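Local coordinates for integron Cassette Protein Hfx_Cass5 (Unidentified, PDB 3IF4) that is of unknown function but is encoded by a mobile integron gene cassette and assembles from two copies of the chain, at residues S75-L80 with T114-A119. Sequence-based numbering, arbitrary orientation.
Sequences SYAQWL and THAAAA
L80 reaches across to the C-terminal part of helix 107-118 with one of its two methyls. L80 CB already heads toward that helix but stays 5.3 Å from CB of A116. CG lies anti to the backbone N (chi1 180°), which turns the branch toward A117. L80 CG itself is still 4.9 Å from CB of A117. CD2 makes the contact. L80 CD2 meets the methyl of A117, 3.6 Å from A117 CB, and lies 3.8 Å from A117 CA. The backbone carbonyl carbon of A116 is a looser neighbour of CD2. CD1 of L80 forks off to the side and stays 5.1 Å from A117 CB. L80 also packs on L113 of helix 107-118 and on I30 of the second subunit, so its side chain joins the helix pair to the dimer interface.

The two segments belong to helices that cross at -40°, with N-to-C directions running the same general way. Helix 76-89 starts just after S75, its N-cap. Between these helices the chain passes through two short strands, 93-95 and 101-103. The four-stranded antiparallel sheet comes from the N-terminal part of the chain.

A77 and A116 form the second point of contact. The methyl of A116 points at the flank of A77, A116 CB to A77 CB at 3.6 Å. With alanine on each side, the CA atoms of A77 and A116 approach to 5.4 Å, and the segment axes come within 8.9 Å. No hydrogen bond links the segments, and the contact is purely apolar. The carbonyl O of A116 accepts a bond from Q81 NE2, one residue beyond L80.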
ATOM      1  N   SER A  75       1.529   7.052   8.084  1.00 34.94           N
ATOM      2  CA  SER A  75       0.959   8.123   8.886  1.00 41.94           C
ATOM      3  C   SER A  75      -0.396   7.699   9.430  1.00 35.31           C
ATOM      4  O   SER A  75      -1.281   7.328   8.663  1.00 33.96           O
ATOM      5  CB  SER A  75       0.807   9.398   8.061  1.00 49.86           C
ATOM      6  OG  SER A  75       0.083  10.376   8.790  1.00 52.38           O
ATOM      7  N   TYR A  76      -0.554   7.745  10.749  1.00 33.69           N
ATOM      8  CA  TYR A  76      -1.833   7.397  11.364  1.00 37.18           C
ATOM      9  C   TYR A  76      -2.950   8.348  10.941  1.00 24.66           C
ATOM     10  O   TYR A  76      -4.068   7.916  10.675  1.00 31.93           O
ATOM     11  CB  TYR A  76      -1.716   7.316  12.889  1.00 34.87           C
ATOM     12  CG  TYR A  76      -1.085   6.018  13.360  1.00 28.73           C
ATOM     13  CD1 TYR A  76      -1.764   4.815  13.236  1.00 25.07           C
ATOM     14  CD2 TYR A  76       0.193   5.999  13.911  1.00 24.98           C
ATOM     15  CE1 TYR A  76      -1.194   3.626  13.647  1.00 28.57           C
ATOM     16  CE2 TYR A  76       0.774   4.813  14.335  1.00 30.19           C
ATOM     17  CZ  TYR A  76       0.075   3.632  14.200  1.00 34.16           C
ATOM     18  OH  TYR A  76       0.640   2.453  14.616  1.00 34.04           O
ATOM     19  N   ALA A  77      -2.642   9.639  10.866  1.00 25.90           N
ATOM     20  CA  ALA A  77      -3.611  10.617  10.390  1.00 26.61           C
ATOM     21  C   ALA A  77      -4.126  10.212   9.012  1.00 41.64           C
ATOM     22  O   ALA A  77      -5.335  10.112   8.798  1.00 36.96           O
ATOM     23  CB  ALA A  77      -2.994  12.003  10.337  1.00 28.29           C
ATOM     24  N   GLN A  78      -3.204   9.971   8.084  1.00 41.04           N
ATOM     25  CA  GLN A  78      -3.572   9.575   6.731  1.00 42.13           C
ATOM     26  C   GLN A  78      -4.413   8.311   6.756  1.00 38.39           C
ATOM     27  O   GLN A  78      -5.441   8.229   6.086  1.00 34.83           O
ATOM     28  CB  GLN A  78      -2.334   9.327   5.876  1.00 49.51           C
ATOM     29  CG  GLN A  78      -1.507  10.556   5.577  1.00 66.14           C
ATOM     30  CD  GLN A  78      -0.267  10.217   4.763  1.00 79.16           C
ATOM     31  OE1 GLN A  78       0.814  10.752   5.006  1.00 83.41           O
ATOM     32  NE2 GLN A  78      -0.419   9.310   3.800  1.00 81.08           N
ATOM     33  N   TRP A  79      -3.971   7.318   7.524  1.00 33.32           N
ATOM     34  CA  TRP A  79      -4.720   6.072   7.604  1.00 28.04           C
ATOM     35  C   TRP A  79      -6.129   6.282   8.154  1.00 31.02           C
ATOM     36  O   TRP A  79      -7.075   5.652   7.686  1.00 31.61           O
ATOM     37  CB  TRP A  79      -3.946   4.980   8.347  1.00 23.40           C
ATOM     38  CG  TRP A  79      -3.055   4.232   7.394  1.00 34.91           C
ATOM     39  CD1 TRP A  79      -1.689   4.309   7.305  1.00 38.27           C
ATOM     40  CD2 TRP A  79      -3.474   3.339   6.351  1.00 30.13           C
ATOM     41  NE1 TRP A  79      -1.238   3.509   6.278  1.00 39.05           N
ATOM     42  CE2 TRP A  79      -2.311   2.902   5.680  1.00 34.79           C
ATOM     43  CE3 TRP A  79      -4.717   2.869   5.921  1.00 36.73           C
ATOM     44  CZ2 TRP A  79      -2.356   2.010   4.612  1.00 31.82           C
ATOM     45  CZ3 TRP A  79      -4.760   1.982   4.858  1.00 43.86           C
ATOM     46  CH2 TRP A  79      -3.586   1.563   4.215  1.00 37.72           C
ATOM     47  N   LEU A  80      -6.284   7.189   9.114  1.00 29.53           N
ATOM     48  CA  LEU A  80      -7.620   7.488   9.614  1.00 30.79           C
ATOM     49  C   LEU A  80      -8.442   8.092   8.484  1.00 30.25           C
ATOM     50  O   LEU A  80      -9.581   7.700   8.259  1.00 26.80           O
ATOM     51  CB  LEU A  80      -7.569   8.419  10.825  1.00 29.14           C
ATOM     52  CG  LEU A  80      -8.919   8.808  11.431  1.00 38.72           C
ATOM     53  CD1 LEU A  80      -8.919   8.563  12.914  1.00 36.59           C
ATOM     54  CD2 LEU A  80      -9.259  10.262  11.121  1.00 44.92           C
ATOM     55  N   THR A 114      -7.480  13.720  15.843  1.00 50.79           N
ATOM     56  CA  THR A 114      -8.677  14.539  15.932  1.00 51.53           C
ATOM     57  C   THR A 114      -8.711  15.558  14.801  1.00 52.99           C
ATOM     58  O   THR A 114      -9.740  15.742  14.149  1.00 47.74           O
ATOM     59  CB  THR A 114      -8.758  15.270  17.277  1.00 48.41           C
ATOM     60  OG1 THR A 114      -8.939  14.309  18.325  1.00 48.29           O
ATOM     61  CG2 THR A 114      -9.926  16.245  17.282  1.00 48.84           C
ATOM     62  N   HIS A 115      -7.578  16.212  14.567  1.00 52.88           N
ATOM     63  CA  HIS A 115      -7.497  17.233  13.528  1.00 57.50           C
ATOM     64  C   HIS A 115      -7.613  16.631  12.130  1.00 52.79           C
ATOM     65  O   HIS A 115      -8.225  17.224  11.241  1.00 50.44           O
ATOM     66  CB  HIS A 115      -6.201  18.031  13.652  1.00 62.45           C
ATOM     67  CG  HIS A 115      -6.084  19.143  12.658  1.00 77.14           C
ATOM     68  ND1 HIS A 115      -5.529  18.971  11.411  1.00 83.64           N
ATOM     69  CD2 HIS A 115      -6.458  20.443  12.730  1.00 82.85           C
ATOM     70  CE1 HIS A 115      -5.562  20.119  10.753  1.00 84.86           C
ATOM     71  NE2 HIS A 115      -6.120  21.026  11.532  1.00 86.68           N
ATOM     72  N   ALA A 116      -7.024  15.454  11.944  1.00 47.02           N
ATOM     73  CA  ALA A 116      -7.063  14.773  10.655  1.00 48.92           C
ATOM     74  C   ALA A 116      -8.492  14.401  10.273  1.00 54.96           C
ATOM     75  O   ALA A 116      -8.836  14.351   9.092  1.00 52.76           O
ATOM     76  CB  ALA A 116      -6.179  13.535  10.682  1.00 44.79           C
ATOM     77  N   ALA A 117      -9.320  14.141  11.280  1.00 56.68           N
ATOM     78  CA  ALA A 117     -10.713  13.775  11.052  1.00 55.51           C
ATOM     79  C   ALA A 117     -11.562  15.003  10.742  1.00 64.55           C
ATOM     80  O   ALA A 117     -12.643  14.893  10.166  1.00 66.82           O
ATOM     81  CB  ALA A 117     -11.269  13.032  12.257  1.00 49.44           C
ATOM     82  N   ALA A 118     -11.064  16.173  11.131  1.00 68.68           N
ATOM     83  CA  ALA A 118     -11.774  17.424  10.895  1.00 78.13           C
ATOM     84  C   ALA A 118     -11.427  18.007   9.530  1.00 92.51           C
ATOM     85  O   ALA A 118     -12.305  18.462   8.796  1.00 94.81           O
ATOM     86  CB  ALA A 118     -11.465  18.425  11.998  1.00 78.59           C
ATOM     87  N   ALA A 119     -10.140  17.992   9.196  1.00 30.00           N
ATOM     88  CA  ALA A 119      -9.673  18.519   7.920  1.00 30.00           C
ATOM     89  C   ALA A 119      -9.979  17.553   6.780  1.00 30.00           C
ATOM     90  O   ALA A 119      -9.307  17.562   5.748  1.00 30.00           O
ATOM     91  CB  ALA A 119      -8.183  18.815   7.981  1.00 30.00           C
ATOM     92  OXT ALA A 119     -10.882  16.716   6.896  1.00 30.00           O
TER